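Local structure of DUF4848 domain-containing protein (Bacteroides thetaiotaomicron, 4LB8) at residues K31-Y36 with F133-S138; S62-M67 with N123-N128; N105-T110 with T146-R151; G190-N195 with G260-Q265; H214-L219 with E272-G277. The protein is of unknown function but belongs to the DUF4848 family, forms an assembly of two copies, and is probably exported as a lipoprotein. One frame throughout, in Å; residues are numbered along the deposited sequence.

Contact 1 (K31-Y36 with F133-S138)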
# COMPACT_ATOMS: atom_id res chain seq x y z
N LYS A 31 29.74 31.71 13.41
CA LYS A 31 29.94 33.16 13.58
C LYS A 31 28.58 33.87 13.52
O LYS A 31 28.28 34.66 14.42
CB LYS A 31 30.92 33.68 12.49
CG LYS A 31 31.16 35.20 12.46
CD LYS A 31 32.27 35.58 11.47
CE LYS A 31 31.76 36.20 10.18
NZ LYS A 31 31.39 37.63 10.34
N ASP A 32 27.75 33.53 12.51
CA ASP A 32 26.44 34.12 12.25
C ASP A 32 25.53 33.13 11.47
O ASP A 32 25.91 31.98 11.27
CB ASP A 32 26.59 35.45 11.47
CG ASP A 32 27.67 35.45 10.40
OD1 ASP A 32 27.76 34.47 9.63
OD2 ASP A 32 28.40 36.45 10.32
N VAL A 33 24.32 33.58 11.06
CA VAL A 33 23.37 32.75 10.33
C VAL A 33 23.97 32.38 8.94
O VAL A 33 23.84 31.22 8.51
CB VAL A 33 21.97 33.41 10.24
CG1 VAL A 33 21.05 32.66 9.27
CG2 VAL A 33 21.31 33.48 11.61
N GLU A 34 24.64 33.35 8.30
CA GLU A 34 25.26 33.26 6.97
C GLU A 34 26.33 32.16 6.94
O GLU A 34 26.34 31.34 6.02
CB GLU A 34 25.83 34.64 6.58
CG GLU A 34 26.52 34.71 5.22
CD GLU A 34 27.65 35.71 5.12
OE1 GLU A 34 28.40 35.89 6.12
OE2 GLU A 34 27.83 36.30 4.03
N SER A 35 27.18 32.11 7.99
CA SER A 35 28.23 31.11 8.16
C SER A 35 27.62 29.71 8.27
O SER A 35 28.06 28.80 7.58
CB SER A 35 29.07 31.42 9.40
OG SER A 35 29.75 32.65 9.21
N TYR A 36 26.58 29.58 9.10
CA TYR A 36 25.88 28.33 9.35
C TYR A 36 25.23 27.80 8.04
O TYR A 36 25.51 26.66 7.65
CB TYR A 36 24.84 28.52 10.50
CG TYR A 36 23.66 27.57 10.43
CD1 TYR A 36 23.82 26.21 10.68
CD2 TYR A 36 22.41 28.02 10.01
CE1 TYR A 36 22.76 25.32 10.51
CE2 TYR A 36 21.35 27.14 9.85
CZ TYR A 36 21.53 25.79 10.09
OH TYR A 36 20.49 24.92 9.95
N PHE A 133 23.53 23.21 18.72
CA PHE A 133 24.60 23.96 18.06
C PHE A 133 24.38 25.42 18.42
O PHE A 133 23.31 25.77 18.94
CB PHE A 133 24.74 23.71 16.55
CG PHE A 133 23.60 24.21 15.71
CD1 PHE A 133 22.47 23.42 15.49
CD2 PHE A 133 23.65 25.48 15.13
CE1 PHE A 133 21.40 23.90 14.72
CE2 PHE A 133 22.58 25.95 14.36
CZ PHE A 133 21.46 25.16 14.16
N MSE A 134 25.40 26.26 18.16
CA MSE A 134 25.31 27.67 18.50
C MSE A 134 25.58 28.60 17.33
O MSE A 134 26.43 28.30 16.48
CB MSE A 134 26.29 28.00 19.63
CG MSE A 134 25.85 27.45 20.98
SE MSE A 134 27.00 28.09 22.38
CE MSE A 134 26.26 29.88 22.59
N ILE A 135 24.85 29.75 17.32
CA ILE A 135 25.03 30.89 16.38
C ILE A 135 25.49 32.05 17.26
O ILE A 135 24.68 32.64 17.98
CB ILE A 135 23.78 31.25 15.51
CG1 ILE A 135 23.14 30.03 14.77
CG2 ILE A 135 24.09 32.41 14.54
CD1 ILE A 135 24.05 29.15 14.07
N GLY A 136 26.80 32.30 17.25
CA GLY A 136 27.43 33.30 18.11
C GLY A 136 27.16 32.96 19.57
O GLY A 136 27.47 31.85 20.01
N ASP A 137 26.47 33.86 20.30
CA ASP A 137 26.15 33.62 21.70
C ASP A 137 24.76 32.97 21.87
O ASP A 137 24.34 32.71 23.01
CB ASP A 137 26.26 34.90 22.52
CG ASP A 137 27.70 35.25 22.87
OD1 ASP A 137 28.51 34.32 23.08
OD2 ASP A 137 28.01 36.46 22.97
N SER A 138 24.10 32.62 20.73
CA SER A 138 22.77 32.01 20.75
C SER A 138 22.86 30.53 20.61
O SER A 138 23.58 30.01 19.76
CB SER A 138 21.87 32.60 19.67
OG SER A 138 21.77 34.01 19.77
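Lys31 and Gly136 bring the two backbones together with their CA atoms 5.2 Å apart, and Asp32 and Ile135 follow at 5.4 Å between CA atoms. The segments exchange no hydrogen bond, so each is shaped by its own. In 31-36 the chain turns into helix 33-44: Asp32 is the N-cap, its OD1 taking Ser35 N nearly in line with its C-O bond at 2.9 Å and Ser35 OG from above the carboxylate plane. In 133-138 a type II' turn from Ile135 to Ser138, with Gly136 at positive phi, joins strands 132-135 and 138-141 as a tight hairpin. The contact therefore sets a helix N-terminus against a hairpin end, both next to strand 27-30, which runs parallel to 132-135 in the same small sheet.

Ile135 carries the packing with two branches. Its CG2 lies anti to the backbone N and meets the main chain where the helix starts, 3.5 Å from Asp32 C and close to Val33 N. The other branch ends in CD1, which reaches Tyr36 CB at 3.7 Å. Beyond it Phe133 CE2 sits 3.8 Å above one face of the Tyr36 ring, displaced toward the rim. The two ring planes are only 18° apart, but their centroids are separated by 5.1 Å, so overlap is slight. Tyr36 OH is hydrogen-bonded to Asn123, and the Phe30 ring meets the tyrosine edge-to-face.

Contact 2 (S62-M67 with N123-N128); sequences SQMILM and NEYFVN
Glu124 places CG between its backbone N and carbonyl carbon (chi1 66°) and runs extended beyond it, while selenomethionine Met64 holds CG anti to its own N (chi1 -168°); the two chains cross with Met64 CG 3.6 Å from Glu124 CD. Met64 then bends at chi2 and chi3, and its SE comes to the edge of the Tyr125 ring, 5.2 Å from the centroid, with CG touching Tyr125 CD1 as well.

Hydrogen bonds from backbone and side chains join the two segments. Gln63 N donates to Val127 O at 3.2 Å, and Met64 N to Glu124 O at 3.1 Å from above the carbonyl plane. The Gln63 chain crosses Val127 CG2, and its NE2 reaches Asn128 O at 3.0 Å, where the C=O...N angle of 166° is close to straight. Ser62 OG gives a further bond to Tyr125 O, also from above the carbonyl plane. A water donates to Glu124 OE1 at 2.6 Å and weakly to Gln63 O. Two polar ends reach the second subunit: Glu124 OE2 and Tyr125 OH both bond to Thr256 there.

Ser62 occupies the N-cap position without a side-chain capping bond, and Glu124 O of the 3-10 segment and Val127 O of the loop after it receive the N-H groups of Met64 and Gln63: the first N-H groups of a helix bonded to carbonyls from elsewhere in the chain, joined to a Met-aromatic contact beside the subunit interface.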
# COMPACT_ATOMS: atom_id res chain seq x y z
N SER A 62 29.35 14.37 15.82
CA SER A 62 28.00 14.88 15.65
C SER A 62 27.05 13.70 15.58
O SER A 62 27.49 12.55 15.55
CB SER A 62 27.88 15.76 14.41
OG SER A 62 28.50 15.19 13.27
N GLN A 63 25.72 14.00 15.58
CA GLN A 63 24.67 13.00 15.48
C GLN A 63 24.82 12.18 14.22
O GLN A 63 24.48 10.99 14.24
CB GLN A 63 23.31 13.66 15.52
CG GLN A 63 22.83 13.76 16.94
CD GLN A 63 21.42 14.21 17.04
OE1 GLN A 63 20.58 13.92 16.17
NE2 GLN A 63 21.13 14.86 18.15
N MSE A 64 25.39 12.78 13.15
CA MSE A 64 25.68 12.08 11.92
C MSE A 64 26.70 10.93 12.15
O MSE A 64 26.46 9.82 11.67
CB MSE A 64 26.18 13.04 10.85
CG MSE A 64 26.21 12.41 9.47
SE MSE A 64 27.98 12.15 8.68
CE MSE A 64 28.82 11.16 9.82
N ILE A 65 27.81 11.19 12.88
CA ILE A 65 28.86 10.18 13.18
C ILE A 65 28.24 9.05 14.01
O ILE A 65 28.53 7.88 13.74
CB ILE A 65 30.13 10.80 13.86
CG1 ILE A 65 30.75 11.99 13.05
CG2 ILE A 65 31.18 9.73 14.26
CD1 ILE A 65 31.50 11.66 11.68
N LEU A 66 27.36 9.40 14.96
CA LEU A 66 26.64 8.42 15.78
C LEU A 66 25.72 7.55 14.90
O LEU A 66 25.64 6.37 15.16
CB LEU A 66 25.83 9.13 16.88
CG LEU A 66 25.33 8.24 18.01
CD1 LEU A 66 26.48 7.70 18.84
CD2 LEU A 66 24.33 8.98 18.87
N MSE A 67 25.05 8.13 13.88
CA MSE A 67 24.17 7.42 12.93
C MSE A 67 24.99 6.44 12.10
O MSE A 67 24.56 5.30 11.90
CB MSE A 67 23.41 8.41 12.03
CG MSE A 67 22.32 7.76 11.16
SE MSE A 67 20.93 6.85 12.18
CE MSE A 67 19.64 8.33 12.37
N ASN A 123 20.77 19.19 9.60
CA ASN A 123 21.42 19.72 10.80
C ASN A 123 22.18 18.63 11.60
O ASN A 123 22.98 18.98 12.48
CB ASN A 123 20.43 20.42 11.70
CG ASN A 123 20.13 21.81 11.24
OD1 ASN A 123 20.94 22.43 10.57
ND2 ASN A 123 18.99 22.37 11.60
N GLU A 124 21.96 17.33 11.27
CA GLU A 124 22.61 16.16 11.88
C GLU A 124 24.15 16.28 11.83
O GLU A 124 24.84 15.79 12.73
CB GLU A 124 22.15 14.84 11.22
CG GLU A 124 22.55 14.66 9.75
CD GLU A 124 22.67 13.22 9.27
OE1 GLU A 124 22.59 12.29 10.10
OE2 GLU A 124 22.89 13.03 8.05
N TYR A 125 24.68 16.96 10.80
CA TYR A 125 26.11 17.20 10.63
C TYR A 125 26.69 18.07 11.74
O TYR A 125 27.86 17.94 12.04
CB TYR A 125 26.37 17.89 9.27
CG TYR A 125 25.90 17.10 8.07
CD1 TYR A 125 26.43 15.86 7.78
CD2 TYR A 125 24.97 17.64 7.19
CE1 TYR A 125 25.97 15.10 6.71
CE2 TYR A 125 24.53 16.91 6.08
CZ TYR A 125 25.02 15.64 5.85
OH TYR A 125 24.59 14.92 4.77
N PHE A 126 25.89 18.98 12.33
CA PHE A 126 26.45 19.91 13.29
C PHE A 126 25.89 19.77 14.71
O PHE A 126 26.62 20.13 15.64
CB PHE A 126 26.29 21.35 12.79
CG PHE A 126 26.74 21.64 11.37
CD1 PHE A 126 28.05 21.40 10.97
CD2 PHE A 126 25.87 22.21 10.45
CE1 PHE A 126 28.47 21.70 9.66
CE2 PHE A 126 26.29 22.53 9.16
CZ PHE A 126 27.59 22.26 8.76
N VAL A 127 24.65 19.23 14.89
CA VAL A 127 24.07 19.03 16.23
C VAL A 127 24.91 18.02 17.04
O VAL A 127 25.47 17.08 16.48
CB VAL A 127 22.57 18.61 16.28
CG1 VAL A 127 21.64 19.75 15.91
CG2 VAL A 127 22.29 17.35 15.45
N ASN A 128 25.00 18.24 18.35
CA ASN A 128 25.72 17.37 19.25
C ASN A 128 24.78 16.27 19.77
O ASN A 128 23.71 16.04 19.19
CB ASN A 128 26.37 18.17 20.41
CG ASN A 128 25.43 18.94 21.32
OD1 ASN A 128 24.21 18.73 21.37
ND2 ASN A 128 26.00 19.83 22.11
O HOH W 1 21.69 11.64 12.43

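Contact 3 (N105-T110 with T146-R151); sequences NTIDAT and TDFKER
Asn105 and Phe148 form a CH-pi contact near the surface, where the loop following helix 84-98 lies against the start of the short helix 148-152. Asn105 CA stands 3.9 Å from the ring centroid and 14° off the ring normal. The amide, its plane at 33° to the ring's, lies past the rim near CE2 and CZ, with Asn105 OD1 3.2 Å from Phe148 CE2. That oxygen is already held by its own loop, accepting Ile107 N in the carbonyl plane at 2.9 Å and Asp108 N from above it at 3.0 Å, an Asx turn and the wider Asx motif together. With ND2 bonded to Asp111, the amide has little freedom to rotate.

Around this pair, Thr106 OG1 rests 3.4 Å from Lys149 CG, and Ile107 CG1 lies 3.9 Å from Lys149 CE. Asp147 caps the helix, OD1 receiving Glu150 N at 2.7 Å. Tyr115 also meets the Phe148 ring, and Arg151 makes a cation-pi contact with Tyr184 of the second subunit.

The two segments exchange no hydrogen bond, so the join probably rests on van der Waals and CH-pi contact, while Asn105 OD1, accepting two N-H groups of its own loop, holds the turn next to the ring.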
# COMPACT_ATOMS: atom_id res chain seq x y z
N ASN A 105 11.02 2.97 15.29
CA ASN A 105 9.72 2.90 14.61
C ASN A 105 8.69 2.23 15.51
O ASN A 105 8.80 1.04 15.83
CB ASN A 105 9.85 2.15 13.28
CG ASN A 105 8.68 2.28 12.33
OD1 ASN A 105 7.54 2.48 12.71
ND2 ASN A 105 8.94 2.12 11.06
N THR A 106 7.67 3.03 15.90
CA THR A 106 6.56 2.65 16.78
C THR A 106 5.38 2.05 15.99
O THR A 106 4.48 1.46 16.59
CB THR A 106 6.08 3.86 17.60
OG1 THR A 106 5.76 4.94 16.72
CG2 THR A 106 7.09 4.30 18.61
N ILE A 107 5.37 2.20 14.66
CA ILE A 107 4.30 1.68 13.81
C ILE A 107 4.67 0.25 13.33
O ILE A 107 3.93 -0.70 13.62
CB ILE A 107 3.98 2.64 12.64
CG1 ILE A 107 3.62 4.05 13.18
CG2 ILE A 107 2.88 2.08 11.74
CD1 ILE A 107 3.58 5.18 12.12
N ASP A 108 5.81 0.09 12.62
CA ASP A 108 6.26 -1.22 12.12
C ASP A 108 7.46 -1.72 12.94
O ASP A 108 8.57 -1.19 12.83
CB ASP A 108 6.60 -1.10 10.62
CG ASP A 108 7.05 -2.38 9.94
OD1 ASP A 108 7.09 -3.44 10.61
OD2 ASP A 108 7.37 -2.31 8.73
N ALA A 109 7.24 -2.77 13.74
CA ALA A 109 8.26 -3.38 14.61
C ALA A 109 9.28 -4.25 13.86
O ALA A 109 10.26 -4.69 14.48
CB ALA A 109 7.61 -4.21 15.71
N THR A 110 9.08 -4.47 12.54
CA THR A 110 10.03 -5.20 11.69
C THR A 110 11.08 -4.21 11.15
O THR A 110 12.11 -4.64 10.62
CB THR A 110 9.32 -5.98 10.57
OG1 THR A 110 8.70 -5.08 9.65
CG2 THR A 110 8.31 -6.98 11.10
N THR A 146 8.31 14.66 18.55
CA THR A 146 7.95 14.18 19.90
C THR A 146 8.03 12.65 19.93
O THR A 146 8.58 12.07 20.86
CB THR A 146 6.56 14.67 20.29
OG1 THR A 146 5.64 14.25 19.27
CG2 THR A 146 6.50 16.21 20.46
N ASP A 147 7.51 12.03 18.86
CA ASP A 147 7.43 10.58 18.68
C ASP A 147 7.61 10.25 17.20
O ASP A 147 7.51 11.15 16.37
CB ASP A 147 6.07 10.05 19.20
CG ASP A 147 4.83 10.74 18.62
OD1 ASP A 147 4.60 10.61 17.40
OD2 ASP A 147 4.08 11.37 19.40
N PHE A 148 7.84 8.96 16.88
CA PHE A 148 8.02 8.49 15.50
C PHE A 148 6.75 8.72 14.65
O PHE A 148 6.85 9.04 13.46
CB PHE A 148 8.44 7.01 15.47
CG PHE A 148 8.70 6.54 14.06
CD1 PHE A 148 9.91 6.82 13.43
CD2 PHE A 148 7.71 5.91 13.32
CE1 PHE A 148 10.13 6.47 12.10
CE2 PHE A 148 7.92 5.57 11.99
CZ PHE A 148 9.14 5.83 11.39
N LYS A 149 5.56 8.55 15.26
CA LYS A 149 4.24 8.72 14.64
C LYS A 149 4.06 10.15 14.10
O LYS A 149 3.46 10.33 13.05
CB LYS A 149 3.12 8.36 15.63
CG LYS A 149 3.06 6.86 15.98
CD LYS A 149 1.66 6.41 16.42
CE LYS A 149 1.42 4.91 16.30
NZ LYS A 149 1.85 4.16 17.51
N GLU A 150 4.66 11.15 14.76
CA GLU A 150 4.59 12.54 14.32
C GLU A 150 5.37 12.74 12.98
O GLU A 150 4.94 13.53 12.14
CB GLU A 150 5.13 13.45 15.43
CG GLU A 150 4.71 14.91 15.31
CD GLU A 150 5.63 15.87 16.04
OE1 GLU A 150 6.05 15.54 17.18
OE2 GLU A 150 5.95 16.94 15.48
N ARG A 151 6.46 11.97 12.76
CA ARG A 151 7.26 12.02 11.54
C ARG A 151 6.52 11.42 10.34
O ARG A 151 6.61 11.97 9.24
CB ARG A 151 8.60 11.28 11.75
CG ARG A 151 9.56 11.38 10.58
CD ARG A 151 10.73 10.45 10.77
NE ARG A 151 11.56 10.41 9.56
CZ ARG A 151 11.55 9.41 8.68
NH1 ARG A 151 10.76 8.36 8.86
NH2 ARG A 151 12.34 9.46 7.61

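Contact 4 (G190-N195 with G260-Q265); sequences GIIHAN and GRKLAQ
Ile192, Gly260 and Arg261 lose the most surface in this contact, and each plays a different part. Ile192 and Gly260 form an antiparallel hydrogen-bonded pair, in which Ile192 N donates to Gly260 O at 2.9 Å with an N-H...O angle of 163°. Gly260 has no side chain, and Ile192 CB lies directly against the glycine carbonyl, 3.5 Å from Gly260 O. Farther out, Ile192 CD1 comes within 3.9 Å of Arg261 C and crosses the Lys262 chain at about a right angle, touching its CG. Val187 packs on both Ile192 and Lys262.

Arg261 pairs with Ile191 in the neighbouring non-hydrogen-bonded position and projects from the other face of the sheet. The two side chains lie side by side and point the same way, Ile191 CD1 being 3.7 Å from Arg261 CG. Beyond that aliphatic part the arginine bends at chi3, and its NH2 forms a salt bridge with Glu223. Gly190 O accepts Lys262 N at 2.9 Å in the carbonyl plane and also lies 3.1 Å from Arg261 CA, a CA-H...O contact. Lys262 NZ bonds to Gln265 O and makes a salt bridge with the terminal carboxylate of Leu290, while Ile191 packs on Glu37 of the second subunit.

The N-to-C directions of the two short segments differ by 140°, well short of exact antiparallel, where strand 254-262 runs out beside the beginning of strand 191-201. Such a ladder end, next to the tight turn from strand 179-188 into 191-201, is the architecture of a twisted antiparallel beta sheet.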
# COMPACT_ATOMS: atom_id res chain seq x y z
N GLY A 190 -19.28 -25.64 5.18
CA GLY A 190 -18.25 -26.43 4.52
C GLY A 190 -18.04 -26.00 3.09
O GLY A 190 -17.00 -26.33 2.52
N ILE A 191 -19.01 -25.24 2.50
CA ILE A 191 -18.96 -24.72 1.12
C ILE A 191 -18.21 -23.40 1.14
O ILE A 191 -18.65 -22.46 1.79
CB ILE A 191 -20.38 -24.55 0.47
CG1 ILE A 191 -21.25 -25.85 0.55
CG2 ILE A 191 -20.31 -23.93 -0.95
CD1 ILE A 191 -20.82 -27.00 -0.29
N ILE A 192 -17.09 -23.35 0.41
CA ILE A 192 -16.23 -22.18 0.29
C ILE A 192 -16.67 -21.35 -0.93
O ILE A 192 -16.74 -21.87 -2.04
CB ILE A 192 -14.71 -22.59 0.23
CG1 ILE A 192 -14.33 -23.40 1.52
CG2 ILE A 192 -13.82 -21.33 0.12
CD1 ILE A 192 -13.07 -24.16 1.48
N HIS A 193 -16.98 -20.06 -0.68
CA HIS A 193 -17.41 -19.08 -1.67
C HIS A 193 -16.24 -18.19 -2.04
O HIS A 193 -15.55 -17.71 -1.15
CB HIS A 193 -18.55 -18.22 -1.07
CG HIS A 193 -19.88 -18.91 -0.99
ND1 HIS A 193 -20.10 -19.97 -0.14
CD2 HIS A 193 -21.03 -18.61 -1.63
CE1 HIS A 193 -21.36 -20.32 -0.34
NE2 HIS A 193 -21.95 -19.52 -1.22
N ALA A 194 -16.00 -17.95 -3.33
CA ALA A 194 -14.93 -17.07 -3.77
C ALA A 194 -15.50 -15.92 -4.54
O ALA A 194 -16.47 -16.10 -5.29
CB ALA A 194 -13.93 -17.82 -4.64
N ASN A 195 -14.92 -14.74 -4.36
CA ASN A 195 -15.26 -13.53 -5.07
C ASN A 195 -13.96 -13.00 -5.72
O ASN A 195 -12.99 -12.71 -5.03
CB ASN A 195 -15.92 -12.50 -4.14
CG ASN A 195 -16.55 -11.27 -4.79
OD1 ASN A 195 -16.84 -10.28 -4.12
ND2 ASN A 195 -16.77 -11.27 -6.10
N GLY A 260 -14.60 -24.36 -3.41
CA GLY A 260 -14.38 -25.73 -3.01
C GLY A 260 -15.16 -26.06 -1.76
O GLY A 260 -16.13 -25.38 -1.44
N ARG A 261 -14.74 -27.12 -1.08
CA ARG A 261 -15.31 -27.56 0.19
C ARG A 261 -14.21 -27.89 1.17
O ARG A 261 -13.11 -28.26 0.76
CB ARG A 261 -16.16 -28.84 0.02
CG ARG A 261 -17.54 -28.65 -0.56
CD ARG A 261 -18.37 -29.92 -0.44
NE ARG A 261 -17.78 -31.08 -1.12
CZ ARG A 261 -18.43 -32.22 -1.37
NH1 ARG A 261 -19.71 -32.34 -1.04
NH2 ARG A 261 -17.82 -33.22 -1.98
N LYS A 262 -14.54 -27.87 2.47
CA LYS A 262 -13.67 -28.31 3.54
C LYS A 262 -13.79 -29.86 3.72
O LYS A 262 -14.89 -30.42 3.76
CB LYS A 262 -14.04 -27.62 4.85
CG LYS A 262 -13.71 -26.13 4.91
CD LYS A 262 -14.22 -25.51 6.20
CE LYS A 262 -13.58 -26.11 7.43
NZ LYS A 262 -14.09 -25.51 8.68
N LEU A 263 -12.63 -30.52 3.82
CA LEU A 263 -12.53 -31.96 4.05
C LEU A 263 -12.35 -32.25 5.53
O LEU A 263 -12.64 -33.35 5.98
CB LEU A 263 -11.34 -32.57 3.28
CG LEU A 263 -11.32 -32.49 1.76
CD1 LEU A 263 -9.97 -32.90 1.25
CD2 LEU A 263 -12.39 -33.38 1.15
N ALA A 264 -11.83 -31.27 6.27
CA ALA A 264 -11.54 -31.38 7.69
C ALA A 264 -12.19 -30.24 8.50
O ALA A 264 -12.96 -29.44 7.97
CB ALA A 264 -10.02 -31.37 7.89
N GLN A 265 -11.86 -30.18 9.80
CA GLN A 265 -12.33 -29.17 10.74
C GLN A 265 -11.78 -27.79 10.36
O GLN A 265 -12.48 -26.79 10.51
CB GLN A 265 -11.92 -29.56 12.17
CG GLN A 265 -12.57 -28.74 13.28
CD GLN A 265 -11.93 -29.04 14.61
OE1 GLN A 265 -12.08 -30.12 15.19
NE2 GLN A 265 -11.19 -28.07 15.14

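Contact 5 (H214-L219 with E272-G277)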
# COMPACT_ATOMS: atom_id res chain seq x y z
N HIS A 214 -5.70 -14.88 -12.35
CA HIS A 214 -4.58 -15.77 -12.11
C HIS A 214 -4.36 -15.93 -10.61
O HIS A 214 -4.14 -14.95 -9.89
CB HIS A 214 -3.31 -15.24 -12.78
CG HIS A 214 -3.42 -15.04 -14.26
ND1 HIS A 214 -3.50 -16.11 -15.14
CD2 HIS A 214 -3.44 -13.88 -14.97
CE1 HIS A 214 -3.59 -15.57 -16.34
NE2 HIS A 214 -3.53 -14.24 -16.29
N ALA A 215 -4.46 -17.17 -10.15
CA ALA A 215 -4.29 -17.49 -8.74
C ALA A 215 -3.38 -18.68 -8.58
O ALA A 215 -3.23 -19.50 -9.50
CB ALA A 215 -5.65 -17.76 -8.11
N LYS A 216 -2.74 -18.72 -7.42
CA LYS A 216 -1.87 -19.76 -6.90
C LYS A 216 -2.42 -20.12 -5.51
O LYS A 216 -2.39 -19.30 -4.58
CB LYS A 216 -0.41 -19.27 -6.85
CG LYS A 216 0.39 -19.61 -8.10
CD LYS A 216 1.76 -18.91 -8.12
CE LYS A 216 2.83 -19.60 -7.28
NZ LYS A 216 3.91 -18.66 -6.86
N VAL A 217 -2.99 -21.29 -5.41
CA VAL A 217 -3.69 -21.77 -4.21
C VAL A 217 -2.93 -22.95 -3.60
O VAL A 217 -2.57 -23.90 -4.30
CB VAL A 217 -5.14 -22.17 -4.63
CG1 VAL A 217 -5.97 -22.69 -3.45
CG2 VAL A 217 -5.86 -21.03 -5.35
N ASN A 218 -2.66 -22.89 -2.29
CA ASN A 218 -2.03 -24.01 -1.59
C ASN A 218 -2.75 -24.18 -0.27
O ASN A 218 -2.45 -23.44 0.68
CB ASN A 218 -0.51 -23.81 -1.40
CG ASN A 218 0.20 -25.02 -0.83
OD1 ASN A 218 -0.30 -26.15 -0.81
ND2 ASN A 218 1.39 -24.79 -0.33
N LEU A 219 -3.73 -25.10 -0.22
CA LEU A 219 -4.57 -25.26 0.96
C LEU A 219 -4.60 -26.68 1.51
O LEU A 219 -4.63 -27.64 0.75
CB LEU A 219 -6.03 -24.83 0.68
CG LEU A 219 -6.28 -23.40 0.21
CD1 LEU A 219 -7.77 -23.17 -0.07
CD2 LEU A 219 -5.77 -22.40 1.21
N GLU A 272 -2.64 -16.45 -3.64
CA GLU A 272 -1.98 -15.38 -4.39
C GLU A 272 -2.86 -15.06 -5.59
O GLU A 272 -3.33 -15.99 -6.27
CB GLU A 272 -0.58 -15.81 -4.86
CG GLU A 272 0.42 -16.03 -3.74
CD GLU A 272 1.64 -16.80 -4.19
OE1 GLU A 272 2.13 -16.52 -5.31
OE2 GLU A 272 2.09 -17.69 -3.44
N ILE A 273 -3.10 -13.74 -5.84
CA ILE A 273 -3.97 -13.26 -6.92
C ILE A 273 -3.30 -12.14 -7.72
O ILE A 273 -2.75 -11.19 -7.15
CB ILE A 273 -5.35 -12.78 -6.33
CG1 ILE A 273 -6.43 -12.44 -7.40
CG2 ILE A 273 -5.20 -11.62 -5.34
CD1 ILE A 273 -7.07 -13.67 -8.20
N TRP A 274 -3.39 -12.25 -9.06
CA TRP A 274 -2.99 -11.23 -10.03
C TRP A 274 -3.94 -11.35 -11.25
O TRP A 274 -4.88 -12.14 -11.20
CB TRP A 274 -1.49 -11.28 -10.39
CG TRP A 274 -1.04 -12.46 -11.21
CD1 TRP A 274 -0.77 -12.48 -12.55
CD2 TRP A 274 -0.73 -13.77 -10.72
NE1 TRP A 274 -0.38 -13.74 -12.94
CE2 TRP A 274 -0.32 -14.55 -11.83
CE3 TRP A 274 -0.77 -14.38 -9.44
CZ2 TRP A 274 0.00 -15.91 -11.71
CZ3 TRP A 274 -0.40 -15.72 -9.33
CH2 TRP A 274 -0.03 -16.47 -10.45
N SER A 275 -3.79 -10.48 -12.27
CA SER A 275 -4.70 -10.50 -13.43
C SER A 275 -3.94 -10.12 -14.69
O SER A 275 -2.72 -9.99 -14.64
CB SER A 275 -5.89 -9.56 -13.21
OG SER A 275 -5.56 -8.18 -13.25
N ARG A 276 -4.66 -9.94 -15.82
CA ARG A 276 -4.06 -9.47 -17.07
C ARG A 276 -3.48 -8.04 -16.86
O ARG A 276 -2.39 -7.75 -17.35
CB ARG A 276 -5.12 -9.47 -18.17
CG ARG A 276 -4.58 -9.28 -19.58
CD ARG A 276 -5.70 -9.43 -20.60
NE ARG A 276 -6.82 -8.53 -20.31
CZ ARG A 276 -8.00 -8.60 -20.91
NH1 ARG A 276 -8.23 -9.51 -21.85
NH2 ARG A 276 -8.97 -7.74 -20.59
N GLY A 277 -4.19 -7.21 -16.10
CA GLY A 277 -3.77 -5.84 -15.78
C GLY A 277 -2.80 -5.69 -14.63
O GLY A 277 -2.06 -4.71 -14.60
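An antiparallel ladder between strands 213-220 and 268-275 brings His214 opposite Trp274, Ala215 opposite Ile273 and Lys216 opposite Glu272. The first and last are hydrogen-bonded pairs: Trp274 N donates to His214 O at 2.9 Å and His214 N to Trp274 O at 3.1 Å, while Lys216 N meets Glu272 O at 3.0 Å and Glu272 N returns a bond to Lys216 O. The segment axes, 169° apart, are close to exactly antiparallel.

On the face bearing His214, Trp274 and Lys216, the indole lies across the neighbouring strand. Trp274 CG stands between its backbone N and carbonyl carbon (chi1 70°), and the ring passes beneath His214 CB, which is 3.4 Å from the centroid of the five-membered ring and over its face, a CH-pi contact. The imidazole is nearly parallel to that ring, at 22°, but slid away from it, with centroids 4.8 Å apart. His214 ND1 is bonded to Asp247.

These two strands are the inner pair of a four-stranded antiparallel sheet, flanked by 244-247 and 284-289. On its opposite face Ala215 CB touches Ile273 CD1, and Ile273 packs on Val181 and Leu183 of strand 179-188, which belongs to another sheet.

Lys216 runs past the indole, its CD 3.8 Å from Trp274 CH2, and its NZ lies 3.2 Å from Glu272 OE1, a salt bridge on the syn side of the carboxylate. The same oxygen is shared with Arg283, and Lys216 NZ bonds also to Tyr280, whose ring meets Trp274 edge-to-face.

In the fold
Contacts 1 and 2 occupy one end of the elongated chain, their centres 17 Å apart, and touch where Phe133 CD1 lies 3.8 Å from Val127 CG1; contact 2 is nested within the loop closed by contact 1. Contact 3 alternates with both along the sequence and lies between the two ends, about 21 Å from contact 2 between centres. Contacts 4 and 5 come later in the chain, their segments alternating, at the opposite end, 18 Å apart between centres, on consecutive strands 254-262 and 268-275 of two different sheets. Contacts 1 and 4 are 71 Å apart between centres, so helix-rich and beta parts are widely separated, and contacts 2, 3 and 4 all border the second subunit.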